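Local coordinates for PKS_KS domain-containing protein (Photorhabdus luminescens subsp. laumondii, PDB 6SMO), which probably acts as a beta-ketoacyl-ACP synthase of the thiolase-like superfamily, extending acyl chains by condensation, and binds a pentaoxo-dodecanal polyketide chain in its pocket, at residues 327-332 and 422-427; 418-423 and 434-439; 358-363 and 404-409; 362-367 and 376-381. One frame throughout, in Å; residues are numbered along the deposited sequence.

Contact 1. Residues 327-332 and 422-427; sequences NYISAH and LKLSSG. With LKZ (3,5,7,9,11-pentakis(oxidanylidene)dodecanal), chain H.
Two parallel strands of the C-terminal half of a thiolase-like fold meet here, I329 of strand 326-330 pairing with L422 of strand 420-427, and both run toward the ligand pocket. L422 holds both ends of the pairing: its N donates to O of Y328 at 3.0 Å, and its O accepts from S330 N at 2.8 Å, nearly straight (N-H...O 166°). Further on, L424 N reaches S330 O at 3.2 Å from above the carbonyl plane, a more bent bond. On one face, I329 lies side by side with L422, CG1 against CB at 3.9 Å, and its CG2 meets CD1 of L424; I312 of helix 306-319 and I347 of helix 337-350 extend this apolar layer. On the other, the K423 chain, bent at chi2 (69°) and chi4, passes CD close to the OG of S330, while its NZ donates to S425 OG at 3.1 Å and to a water that also receives a weak bond from H332 ND1. Past the paired residues H332 swings its ring over the second strand, CG anti to the backbone N (chi1 -179°). S426 CB sits over the ring centre, 4.2 Å from the centroid, a CH-pi contact, and the ring of H369 meets this imidazole steeply. Just beyond, G427 C lies 3.5 Å from O23 of the bound pentaoxo-dodecanal. One strand thus leads to H332 and the other brings G427 to the pocket, as in ketosynthases, where a histidine in the position of H332 probably belongs to the Cys-His-His site.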
loop_
_atom_site.group_PDB
_atom_site.type_symbol
_atom_site.label_atom_id
_atom_site.label_comp_id
_atom_site.label_asym_id
_atom_site.label_seq_id
_atom_site.Cartn_x
_atom_site.Cartn_y
_atom_site.Cartn_z
ATOM N N ASN B 327 -23.600 -2.111 17.517
ATOM C CA ASN B 327 -24.887 -2.695 17.047
ATOM C C ASN B 327 -24.984 -2.634 15.514
ATOM O O ASN B 327 -26.108 -2.768 14.999
ATOM C CB ASN B 327 -26.086 -2.017 17.720
ATOM C CG ASN B 327 -26.305 -0.585 17.276
ATOM O OD1 ASN B 327 -25.375 0.094 16.846
ATOM N ND2 ASN B 327 -27.537 -0.115 17.380
ATOM N N TYR B 328 -23.859 -2.463 14.810
ATOM C CA TYR B 328 -23.785 -2.520 13.325
ATOM C C TYR B 328 -22.325 -2.660 12.872
ATOM O O TYR B 328 -21.443 -2.013 13.468
ATOM C CB TYR B 328 -24.428 -1.286 12.688
ATOM C CG TYR B 328 -24.192 -1.187 11.202
ATOM C CD1 TYR B 328 -24.768 -2.097 10.328
ATOM C CD2 TYR B 328 -23.362 -0.214 10.669
ATOM C CE1 TYR B 328 -24.543 -2.031 8.963
ATOM C CE2 TYR B 328 -23.128 -0.134 9.306
ATOM C CZ TYR B 328 -23.719 -1.045 8.449
ATOM O OH TYR B 328 -23.486 -0.965 7.107
ATOM N N ILE B 329 -22.094 -3.479 11.840
ATOM C CA ILE B 329 -20.749 -3.771 11.256
ATOM C C ILE B 329 -20.847 -3.690 9.727
ATOM O O ILE B 329 -21.649 -4.446 9.147
ATOM C CB ILE B 329 -20.232 -5.148 11.727
ATOM C CG1 ILE B 329 -20.095 -5.224 13.251
ATOM C CG2 ILE B 329 -18.924 -5.506 11.035
ATOM C CD1 ILE B 329 -20.106 -6.630 13.803
ATOM N N SER B 330 -20.064 -2.801 9.106
ATOM C CA SER B 330 -19.859 -2.715 7.635
ATOM C C SER B 330 -18.672 -3.605 7.248
ATOM O O SER B 330 -17.548 -3.080 7.135
ATOM C CB SER B 330 -19.647 -1.290 7.190
ATOM O OG SER B 330 -19.356 -1.230 5.800
ATOM N N ALA B 331 -18.911 -4.907 7.062
ATOM C CA ALA B 331 -17.863 -5.926 6.820
ATOM C C ALA B 331 -17.257 -5.736 5.424
ATOM O O ALA B 331 -17.926 -5.137 4.557
ATOM C CB ALA B 331 -18.427 -7.315 6.986
ATOM N N HIS B 332 -16.057 -6.291 5.242
ATOM C CA HIS B 332 -15.303 -6.249 3.966
ATOM C C HIS B 332 -16.101 -6.995 2.897
ATOM O O HIS B 332 -16.292 -6.417 1.829
ATOM C CB HIS B 332 -13.925 -6.867 4.213
ATOM C CG HIS B 332 -13.022 -6.886 3.034
ATOM N ND1 HIS B 332 -12.297 -5.798 2.660
ATOM C CD2 HIS B 332 -12.714 -7.863 2.167
ATOM C CE1 HIS B 332 -11.588 -6.095 1.599
ATOM N NE2 HIS B 332 -11.826 -7.351 1.280
ATOM N N LEU B 422 -18.810 -0.511 13.326
ATOM C CA LEU B 422 -17.490 -1.095 12.962
ATOM C C LEU B 422 -17.381 -1.160 11.435
ATOM O O LEU B 422 -18.427 -1.293 10.772
ATOM C CB LEU B 422 -17.356 -2.489 13.582
ATOM C CG LEU B 422 -16.505 -2.582 14.848
ATOM C CD1 LEU B 422 -16.951 -1.574 15.897
ATOM C CD2 LEU B 422 -16.549 -3.992 15.415
ATOM N N LYS B 423 -16.155 -1.070 10.914
ATOM C CA LYS B 423 -15.844 -1.115 9.460
ATOM C C LYS B 423 -14.587 -1.964 9.256
ATOM O O LYS B 423 -13.484 -1.458 9.533
ATOM C CB LYS B 423 -15.667 0.308 8.920
ATOM C CG LYS B 423 -15.133 0.417 7.497
ATOM C CD LYS B 423 -16.104 -0.065 6.442
ATOM C CE LYS B 423 -15.428 -0.419 5.136
ATOM N NZ LYS B 423 -14.792 -1.756 5.187
ATOM N N LEU B 424 -14.763 -3.204 8.792
ATOM C CA LEU B 424 -13.679 -4.209 8.621
ATOM C C LEU B 424 -13.163 -4.147 7.178
ATOM O O LEU B 424 -14.000 -4.118 6.255
ATOM C CB LEU B 424 -14.228 -5.601 8.955
ATOM C CG LEU B 424 -14.371 -5.936 10.440
ATOM C CD1 LEU B 424 -15.007 -4.797 11.224
ATOM C CD2 LEU B 424 -15.177 -7.213 10.626
ATOM N N SER B 425 -11.837 -4.118 7.004
ATOM C CA SER B 425 -11.145 -4.168 5.688
ATOM C C SER B 425 -9.998 -5.182 5.740
ATOM O O SER B 425 -9.385 -5.334 6.815
ATOM C CB SER B 425 -10.657 -2.807 5.269
ATOM O OG SER B 425 -11.745 -1.971 4.903
ATOM N N SER B 426 -9.731 -5.842 4.610
ATOM C CA SER B 426 -8.680 -6.876 4.433
ATOM C C SER B 426 -8.057 -6.734 3.041
ATOM O O SER B 426 -8.791 -6.374 2.100
ATOM C CB SER B 426 -9.236 -8.260 4.644
ATOM O OG SER B 426 -9.616 -8.454 5.999
ATOM N N GLY B 427 -6.763 -7.013 2.936
ATOM C CA GLY B 427 -6.040 -6.963 1.657
ATOM C C GLY B 427 -4.904 -7.965 1.650
ATOM O O GLY B 427 -4.784 -8.726 2.614
HETATM C C4 LKZ H . -2.375 -6.882 -9.636
HETATM C C5 LKZ H . -1.650 -6.303 -8.446
HETATM C C6 LKZ H . -2.388 -5.244 -7.622
HETATM C C7 LKZ H . -2.740 -5.834 -6.274
HETATM C C8 LKZ H . -3.410 -4.956 -5.210
HETATM C C10 LKZ H . -6.833 -7.409 -2.112
HETATM C C22 LKZ H . -1.874 -6.169 -10.876
HETATM C C11 LKZ H . -7.830 -6.388 -2.600
HETATM O O19 LKZ H . -8.780 -6.686 -3.301
HETATM C C3 LKZ H . -5.491 -6.770 -2.412
HETATM O O23 LKZ H . -4.657 -6.643 -1.533
HETATM C C2 LKZ H . -5.291 -6.178 -3.814
HETATM C C9 LKZ H . -3.811 -5.882 -4.058
HETATM O O20 LKZ H . -2.945 -6.435 -3.407
HETATM O O21 LKZ H . -2.537 -7.010 -6.065
HETATM O O22 LKZ H . -0.513 -6.662 -8.189
HETATM O O24 LKZ H . -0.983 -6.626 -11.577
HETATM C C23 LKZ H . -2.550 -4.851 -11.198
HETATM O O HOH W 1 -13.787 -2.866 2.343
#

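Contact 2. Residues 418-423 and 434-439; sequences IKTALK and VIVMRA
With chi1 at 53°, I435 puts CG1 between its backbone N and carbonyl carbon, and K423 turns CG anti to its own N (chi1 171°); the two side chains then lie side by side, I435 CG1 at 3.6 Å from K423 CB. On the opposite face of the sheet, T420 and V436 each have a methyl anti to the backbone N, and T420 CG2 meets V436 CG1 at 3.7 Å, the groups crossing obliquely. CD1 of L422 touches V436 CG2 more loosely on the same face, near I312 of helix 306-319. A421 and M437, on the face of K423, touch only loosely through their CB atoms and turn toward L382 of helix 372-388.

The backbones form an antiparallel hairpin. A421 and M437 are a hydrogen-bonded pair, with A421 N donating to M437 O at 2.8 Å and M437 N returning a bond to A421 O at 2.9 Å. K423 and I435 form the next such pair: I435 N reaches K423 O at 3.3 Å, whereas the bond in the other direction is weak. At the far end, A439 N approaches K419 O almost head-on, at 3.2 Å, after the strand itself has ended. In the hydrogen-bonded pairs the peptide groups satisfy one another across the hairpin, while L422 and V436 turn theirs to the neighbouring strands; the side-chain contact rests on methyl and methylene groups, as expected for strands sandwiched between helices.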
loop_
_atom_site.group_PDB
_atom_site.type_symbol
_atom_site.label_atom_id
_atom_site.label_comp_id
_atom_site.label_asym_id
_atom_site.label_seq_id
_atom_site.Cartn_x
_atom_site.Cartn_y
_atom_site.Cartn_z
ATOM N N ILE B 418 -28.361 3.149 14.565
ATOM C CA ILE B 418 -26.909 2.831 14.705
ATOM C C ILE B 418 -26.315 3.761 15.769
ATOM O O ILE B 418 -26.417 4.992 15.597
ATOM C CB ILE B 418 -26.173 2.966 13.352
ATOM C CG1 ILE B 418 -26.837 2.134 12.251
ATOM C CG2 ILE B 418 -24.699 2.613 13.503
ATOM C CD1 ILE B 418 -26.491 2.584 10.849
ATOM N N LYS B 419 -25.727 3.185 16.824
ATOM C CA LYS B 419 -24.977 3.918 17.881
ATOM C C LYS B 419 -23.487 3.902 17.517
ATOM O O LYS B 419 -22.988 4.942 17.038
ATOM C CB LYS B 419 -25.237 3.306 19.264
ATOM C CG LYS B 419 -26.336 3.979 20.075
ATOM C CD LYS B 419 -27.728 3.786 19.513
ATOM C CE LYS B 419 -28.777 4.585 20.257
ATOM N NZ LYS B 419 -30.135 4.349 19.713
ATOM N N THR B 420 -22.820 2.761 17.721
ATOM C CA THR B 420 -21.380 2.537 17.426
ATOM C C THR B 420 -21.262 1.555 16.257
ATOM O O THR B 420 -21.760 0.422 16.392
ATOM C CB THR B 420 -20.635 2.027 18.667
ATOM O OG1 THR B 420 -20.895 2.928 19.743
ATOM C CG2 THR B 420 -19.141 1.910 18.453
ATOM N N ALA B 421 -20.626 1.980 15.162
ATOM C CA ALA B 421 -20.458 1.198 13.914
ATOM C C ALA B 421 -19.005 0.731 13.781
ATOM O O ALA B 421 -18.094 1.519 14.103
ATOM C CB ALA B 421 -20.879 2.030 12.728
ATOM N N LEU B 422 -18.810 -0.511 13.326
ATOM C CA LEU B 422 -17.490 -1.095 12.962
ATOM C C LEU B 422 -17.381 -1.160 11.435
ATOM O O LEU B 422 -18.427 -1.293 10.772
ATOM C CB LEU B 422 -17.356 -2.489 13.582
ATOM C CG LEU B 422 -16.505 -2.582 14.848
ATOM C CD1 LEU B 422 -16.951 -1.574 15.897
ATOM C CD2 LEU B 422 -16.549 -3.992 15.415
ATOM N N LYS B 423 -16.155 -1.070 10.914
ATOM C CA LYS B 423 -15.844 -1.115 9.460
ATOM C C LYS B 423 -14.587 -1.964 9.256
ATOM O O LYS B 423 -13.484 -1.458 9.533
ATOM C CB LYS B 423 -15.667 0.308 8.920
ATOM C CG LYS B 423 -15.133 0.417 7.497
ATOM C CD LYS B 423 -16.104 -0.065 6.442
ATOM C CE LYS B 423 -15.428 -0.419 5.136
ATOM N NZ LYS B 423 -14.792 -1.756 5.187
ATOM N N VAL B 434 -9.310 -1.819 10.717
ATOM C CA VAL B 434 -10.645 -1.534 11.320
ATOM C C VAL B 434 -10.685 -0.059 11.737
ATOM O O VAL B 434 -9.690 0.414 12.323
ATOM C CB VAL B 434 -10.927 -2.464 12.518
ATOM C CG1 VAL B 434 -12.276 -2.177 13.163
ATOM C CG2 VAL B 434 -10.830 -3.931 12.128
ATOM N N ILE B 435 -11.786 0.634 11.431
ATOM C CA ILE B 435 -12.113 1.988 11.974
ATOM C C ILE B 435 -13.449 1.892 12.718
ATOM O O ILE B 435 -14.337 1.153 12.252
ATOM C CB ILE B 435 -12.142 3.070 10.872
ATOM C CG1 ILE B 435 -13.061 2.698 9.706
ATOM C CG2 ILE B 435 -10.735 3.388 10.394
ATOM C CD1 ILE B 435 -13.507 3.877 8.876
ATOM N N VAL B 436 -13.567 2.601 13.843
ATOM C CA VAL B 436 -14.806 2.681 14.671
ATOM C C VAL B 436 -15.463 4.038 14.403
ATOM O O VAL B 436 -14.856 5.065 14.762
ATOM C CB VAL B 436 -14.500 2.486 16.169
ATOM C CG1 VAL B 436 -15.758 2.576 17.021
ATOM C CG2 VAL B 436 -13.773 1.176 16.429
ATOM N N MET B 437 -16.644 4.032 13.779
ATOM C CA MET B 437 -17.463 5.247 13.529
ATOM C C MET B 437 -18.602 5.304 14.550
ATOM O O MET B 437 -18.999 4.238 15.062
ATOM C CB MET B 437 -18.032 5.252 12.108
ATOM C CG MET B 437 -16.975 5.491 11.050
ATOM S SD MET B 437 -17.661 6.211 9.543
ATOM C CE MET B 437 -16.157 6.562 8.636
ATOM N N ARG B 438 -19.100 6.512 14.824
ATOM C CA ARG B 438 -20.031 6.813 15.942
ATOM C C ARG B 438 -20.964 7.957 15.527
ATOM O O ARG B 438 -20.507 8.858 14.795
ATOM C CB ARG B 438 -19.212 7.176 17.184
ATOM C CG ARG B 438 -20.008 7.243 18.479
ATOM C CD ARG B 438 -19.108 7.618 19.641
ATOM N NE ARG B 438 -19.818 7.698 20.910
ATOM C CZ ARG B 438 -19.260 8.019 22.075
ATOM N NH1 ARG B 438 -17.967 8.298 22.145
ATOM N NH2 ARG B 438 -20.000 8.063 23.170
ATOM N N ALA B 439 -22.221 7.911 15.978
ATOM C CA ALA B 439 -23.236 8.970 15.769
ATOM C C ALA B 439 -22.981 10.114 16.757
ATOM O O ALA B 439 -22.553 9.828 17.894
ATOM C CB ALA B 439 -24.623 8.399 15.932
#

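Contact 3. Residues 358-363 and 404-409; sequences IPINSL and CDLDYI
I360, I409 and D407 carry this contact between the short edge strand 360-361 and the loop 404-409. The backbone of I360 is used on both sides: its N donates to D407 O at 3.0 Å with an N-H...O angle of 150°, and its O receives a CA-H...O contact from Y408 CA and lies at the edge of the Y408 ring, near its plane. Its side chain reaches L406 with CD1, which meets CD1 of that leucine at 3.7 Å and passes near CB; I347 of helix 337-350 also packs on I360.

I409 works through the end of its longer branch. Its CD1 lies 3.5 Å from P359 CB and 3.8 Å from N361 CB, so one methyl touches residues on both flanks of I360 as well as the I360 carbonyl. The backbone of I409 has positive phi (54°), and its N is taken up by D407 OD1 at 3.1 Å, an Asx turn in which the donor meets the anti side of the oxygen, 32° out of the carboxylate plane. D407 therefore serves twice, its carbonyl binding the strand and its carboxylate fixing the bend that presents I409.

Beyond the pair, the hydroxyl of Y408 is hydrogen-bonded to S344 OG and its ring stacks with F251, while N361 ND2 bonds to Y328, H392 and E385. A single backbone hydrogen bond between the segments makes this a loop laid against the sheet edge, with apolar methyl contacts supplying the remaining adhesion and the aspartate shaping the turn from within.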
loop_
_atom_site.group_PDB
_atom_site.type_symbol
_atom_site.label_atom_id
_atom_site.label_comp_id
_atom_site.label_asym_id
_atom_site.label_seq_id
_atom_site.Cartn_x
_atom_site.Cartn_y
_atom_site.Cartn_z
ATOM N N ILE B 358 -26.552 -8.566 15.775
ATOM C CA ILE B 358 -25.956 -7.369 15.107
ATOM C C ILE B 358 -26.107 -7.500 13.592
ATOM O O ILE B 358 -25.618 -8.462 13.005
ATOM C CB ILE B 358 -24.483 -7.190 15.525
ATOM C CG1 ILE B 358 -24.355 -6.936 17.030
ATOM C CG2 ILE B 358 -23.816 -6.089 14.712
ATOM C CD1 ILE B 358 -22.966 -7.159 17.580
ATOM N N PRO B 359 -26.789 -6.543 12.918
ATOM C CA PRO B 359 -26.798 -6.485 11.455
ATOM C C PRO B 359 -25.393 -6.259 10.875
ATOM O O PRO B 359 -24.743 -5.303 11.264
ATOM C CB PRO B 359 -27.721 -5.296 11.131
ATOM C CG PRO B 359 -28.551 -5.104 12.382
ATOM C CD PRO B 359 -27.630 -5.496 13.517
ATOM N N ILE B 360 -24.962 -7.151 9.977
ATOM C CA ILE B 360 -23.653 -7.103 9.259
ATOM C C ILE B 360 -23.947 -7.107 7.755
ATOM O O ILE B 360 -24.759 -7.941 7.332
ATOM C CB ILE B 360 -22.762 -8.296 9.667
ATOM C CG1 ILE B 360 -22.611 -8.412 11.187
ATOM C CG2 ILE B 360 -21.408 -8.226 8.977
ATOM C CD1 ILE B 360 -22.302 -9.810 11.669
ATOM N N ASN B 361 -23.324 -6.218 6.975
ATOM C CA ASN B 361 -23.562 -6.130 5.507
ATOM C C ASN B 361 -22.239 -5.975 4.749
ATOM O O ASN B 361 -21.211 -5.658 5.380
ATOM C CB ASN B 361 -24.537 -5.006 5.142
ATOM C CG ASN B 361 -24.103 -3.636 5.619
ATOM O OD1 ASN B 361 -23.012 -3.471 6.162
ATOM N ND2 ASN B 361 -24.953 -2.642 5.419
ATOM N N SER B 362 -22.295 -6.210 3.434
ATOM C CA SER B 362 -21.202 -5.994 2.452
ATOM C C SER B 362 -21.759 -5.221 1.252
ATOM O O SER B 362 -22.750 -5.694 0.661
ATOM C CB SER B 362 -20.597 -7.305 2.023
ATOM O OG SER B 362 -19.598 -7.104 1.034
ATOM N N LEU B 363 -21.150 -4.082 0.912
ATOM C CA LEU B 363 -21.560 -3.228 -0.235
ATOM C C LEU B 363 -21.095 -3.870 -1.548
ATOM O O LEU B 363 -21.665 -3.527 -2.602
ATOM C CB LEU B 363 -20.965 -1.826 -0.072
ATOM C CG LEU B 363 -21.624 -0.733 -0.913
ATOM C CD1 LEU B 363 -22.963 -0.326 -0.320
ATOM C CD2 LEU B 363 -20.713 0.476 -1.048
ATOM N N CYS B 404 -21.291 -19.485 7.997
ATOM C CA CYS B 404 -21.712 -18.058 8.078
ATOM C C CYS B 404 -23.180 -17.990 8.518
ATOM O O CYS B 404 -24.061 -18.018 7.633
ATOM C CB CYS B 404 -21.524 -17.353 6.738
ATOM S SG CYS B 404 -19.811 -17.352 6.150
ATOM N N ASP B 405 -23.429 -17.903 9.830
ATOM C CA ASP B 405 -24.787 -18.004 10.436
ATOM C C ASP B 405 -25.078 -16.771 11.305
ATOM O O ASP B 405 -25.768 -16.928 12.333
ATOM C CB ASP B 405 -24.934 -19.309 11.226
ATOM C CG ASP B 405 -23.966 -19.452 12.390
ATOM O OD1 ASP B 405 -22.863 -18.873 12.311
ATOM O OD2 ASP B 405 -24.323 -20.141 13.366
ATOM N N LEU B 406 -24.590 -15.593 10.900
ATOM C CA LEU B 406 -24.921 -14.283 11.529
ATOM C C LEU B 406 -25.998 -13.589 10.686
ATOM O O LEU B 406 -26.322 -14.105 9.599
ATOM C CB LEU B 406 -23.657 -13.422 11.625
ATOM C CG LEU B 406 -22.542 -13.970 12.517
ATOM C CD1 LEU B 406 -21.226 -13.260 12.237
ATOM C CD2 LEU B 406 -22.909 -13.849 13.988
ATOM N N ASP B 407 -26.533 -12.466 11.177
ATOM C CA ASP B 407 -27.522 -11.620 10.456
ATOM C C ASP B 407 -26.770 -10.796 9.405
ATOM O O ASP B 407 -25.976 -9.923 9.803
ATOM C CB ASP B 407 -28.302 -10.731 11.432
ATOM C CG ASP B 407 -29.395 -9.890 10.792
ATOM O OD1 ASP B 407 -29.574 -9.987 9.559
ATOM O OD2 ASP B 407 -30.064 -9.142 11.534
ATOM N N TYR B 408 -27.010 -11.069 8.116
ATOM C CA TYR B 408 -26.312 -10.429 6.969
ATOM C C TYR B 408 -27.262 -9.505 6.193
ATOM O O TYR B 408 -26.840 -8.987 5.137
ATOM C CB TYR B 408 -25.691 -11.493 6.060
ATOM C CG TYR B 408 -24.669 -12.358 6.750
ATOM C CD1 TYR B 408 -23.523 -11.807 7.302
ATOM C CD2 TYR B 408 -24.847 -13.728 6.861
ATOM C CE1 TYR B 408 -22.581 -12.593 7.948
ATOM C CE2 TYR B 408 -23.915 -14.527 7.501
ATOM C CZ TYR B 408 -22.776 -13.960 8.045
ATOM O OH TYR B 408 -21.854 -14.742 8.677
ATOM N N ILE B 409 -28.483 -9.289 6.699
ATOM C CA ILE B 409 -29.485 -8.341 6.125
ATOM C C ILE B 409 -29.694 -8.688 4.652
ATOM O O ILE B 409 -29.374 -7.892 3.771
ATOM C CB ILE B 409 -29.022 -6.880 6.310
ATOM C CG1 ILE B 409 -28.407 -6.636 7.692
ATOM C CG2 ILE B 409 -30.158 -5.907 6.028
ATOM C CD1 ILE B 409 -27.245 -5.677 7.666
#

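Contact 4. Residues 362-367 and 376-381; sequences SLKSMT and AIESVA
K364 and E378 cross at about a right angle, and NZ of the lysine meets OE2 of the glutamate at 2.7 Å in a salt bridge. The carboxylate receives it on its syn lone pair, the side facing the other oxygen. A water 2.9 Å from K364 NZ accepts from it and donates to E378 OE1, also at 2.9 Å, closing a ring of polar bonds. The lysine chain bends only at its end (chi4 69°), which places NZ; that nitrogen also donates to the carbonyl of H332. Two protein acceptors and a water thus grip this buried nitrogen and fix its position.

L363 slides past E378 in the opposite direction, its CB 3.6 Å from E378 CG, so that it lines the aliphatic part of the glutamate. Its CD2 continues to CG2 of I377 at 3.8 Å, the two side chains crossing at about a right angle, and then to CB of A381. In the fold, the short helical turn 364-367 lies against helix 372-388, with F47 of helix 44-53 packing on L363, I377 and A381, and V36 of strand 29-37 touching I377.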
loop_
_atom_site.group_PDB
_atom_site.type_symbol
_atom_site.label_atom_id
_atom_site.label_comp_id
_atom_site.label_asym_id
_atom_site.label_seq_id
_atom_site.Cartn_x
_atom_site.Cartn_y
_atom_site.Cartn_z
ATOM N N SER B 362 -22.295 -6.210 3.434
ATOM C CA SER B 362 -21.202 -5.994 2.452
ATOM C C SER B 362 -21.759 -5.221 1.252
ATOM O O SER B 362 -22.750 -5.694 0.661
ATOM C CB SER B 362 -20.597 -7.305 2.023
ATOM O OG SER B 362 -19.598 -7.104 1.034
ATOM N N LEU B 363 -21.150 -4.082 0.912
ATOM C CA LEU B 363 -21.560 -3.228 -0.235
ATOM C C LEU B 363 -21.095 -3.870 -1.548
ATOM O O LEU B 363 -21.665 -3.527 -2.602
ATOM C CB LEU B 363 -20.965 -1.826 -0.072
ATOM C CG LEU B 363 -21.624 -0.733 -0.913
ATOM C CD1 LEU B 363 -22.963 -0.326 -0.320
ATOM C CD2 LEU B 363 -20.713 0.476 -1.048
ATOM N N LYS B 364 -20.108 -4.772 -1.480
ATOM C CA LYS B 364 -19.479 -5.432 -2.658
ATOM C C LYS B 364 -20.483 -6.350 -3.371
ATOM O O LYS B 364 -20.165 -6.789 -4.492
ATOM C CB LYS B 364 -18.236 -6.219 -2.232
ATOM C CG LYS B 364 -17.074 -5.377 -1.722
ATOM C CD LYS B 364 -15.841 -6.194 -1.396
ATOM C CE LYS B 364 -14.679 -5.370 -0.882
ATOM N NZ LYS B 364 -14.936 -4.823 0.470
ATOM N N SER B 365 -21.638 -6.634 -2.757
ATOM C CA SER B 365 -22.758 -7.398 -3.370
ATOM C C SER B 365 -23.411 -6.577 -4.492
ATOM O O SER B 365 -23.951 -7.195 -5.431
ATOM C CB SER B 365 -23.775 -7.808 -2.335
ATOM O OG SER B 365 -24.331 -6.675 -1.687
ATOM N N MET B 366 -23.374 -5.244 -4.383
ATOM C CA MET B 366 -23.947 -4.290 -5.372
ATOM C C MET B 366 -22.826 -3.655 -6.207
ATOM O O MET B 366 -22.983 -3.584 -7.441
ATOM C CB MET B 366 -24.734 -3.183 -4.662
ATOM C CG MET B 366 -25.871 -3.709 -3.810
ATOM S SD MET B 366 -26.872 -2.389 -3.085
ATOM C CE MET B 366 -26.274 -2.403 -1.396
ATOM N N THR B 367 -21.747 -3.206 -5.555
ATOM C CA THR B 367 -20.651 -2.402 -6.163
ATOM C C THR B 367 -19.585 -3.301 -6.803
ATOM O O THR B 367 -18.944 -2.843 -7.769
ATOM C CB THR B 367 -19.983 -1.491 -5.124
ATOM O OG1 THR B 367 -19.655 -2.281 -3.981
ATOM C CG2 THR B 367 -20.857 -0.326 -4.711
ATOM N N ALA B 376 -13.077 3.015 0.979
ATOM C CA ALA B 376 -13.495 4.437 0.955
ATOM C C ALA B 376 -14.974 4.546 0.567
ATOM O O ALA B 376 -15.704 5.288 1.251
ATOM C CB ALA B 376 -12.618 5.216 0.006
ATOM N N ILE B 377 -15.395 3.834 -0.486
ATOM C CA ILE B 377 -16.796 3.847 -1.009
ATOM C C ILE B 377 -17.734 3.315 0.085
ATOM O O ILE B 377 -18.808 3.917 0.282
ATOM C CB ILE B 377 -16.916 3.045 -2.324
ATOM C CG1 ILE B 377 -16.090 3.671 -3.452
ATOM C CG2 ILE B 377 -18.374 2.888 -2.735
ATOM C CD1 ILE B 377 -15.762 2.717 -4.578
ATOM N N GLU B 378 -17.339 2.233 0.764
ATOM C CA GLU B 378 -18.094 1.625 1.896
ATOM C C GLU B 378 -18.074 2.572 3.103
ATOM O O GLU B 378 -19.071 2.586 3.848
ATOM C CB GLU B 378 -17.508 0.262 2.272
ATOM C CG GLU B 378 -17.835 -0.838 1.282
ATOM C CD GLU B 378 -16.981 -2.088 1.417
ATOM O OE1 GLU B 378 -16.703 -2.495 2.564
ATOM O OE2 GLU B 378 -16.590 -2.651 0.372
ATOM N N SER B 379 -16.978 3.315 3.293
ATOM C CA SER B 379 -16.816 4.342 4.358
ATOM C C SER B 379 -17.751 5.530 4.093
ATOM O O SER B 379 -18.280 6.086 5.075
ATOM C CB SER B 379 -15.379 4.791 4.492
ATOM O OG SER B 379 -14.622 3.849 5.237
ATOM N N VAL B 380 -17.938 5.909 2.823
ATOM C CA VAL B 380 -18.911 6.961 2.397
ATOM C C VAL B 380 -20.329 6.447 2.679
ATOM O O VAL B 380 -21.128 7.209 3.259
ATOM C CB VAL B 380 -18.731 7.352 0.914
ATOM C CG1 VAL B 380 -19.909 8.158 0.386
ATOM C CG2 VAL B 380 -17.431 8.109 0.686
ATOM N N ALA B 381 -20.617 5.204 2.279
ATOM C CA ALA B 381 -21.914 4.514 2.485
ATOM C C ALA B 381 -22.212 4.399 3.985
ATOM O O ALA B 381 -23.374 4.616 4.377
ATOM C CB ALA B 381 -21.887 3.156 1.828
HETATM O O HOH W 1 -13.787 -2.866 2.343
#

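Strand 420-427 is shared by contacts 1 and 2, and strand 326-330 lies between it and strand 360-361 of contact 3, so these three follow one another across a single sheet. N327 OD1 lies 3.1 Å from K419 N, tying contact 1 to contact 2, and I329 O is 3.3 Å from N361 N toward contact 3. Contact 4 continues directly from contact 3 through S362 and L363, then turns back to contact 1: E378 OE1 is 3.3 Å from K423 NZ, a long and weak ion pair, and one water belongs to both. The K364 side chain approaches the ligand to about 7 Å, that of K423 to about 11 Å, whereas G427 lines the pocket.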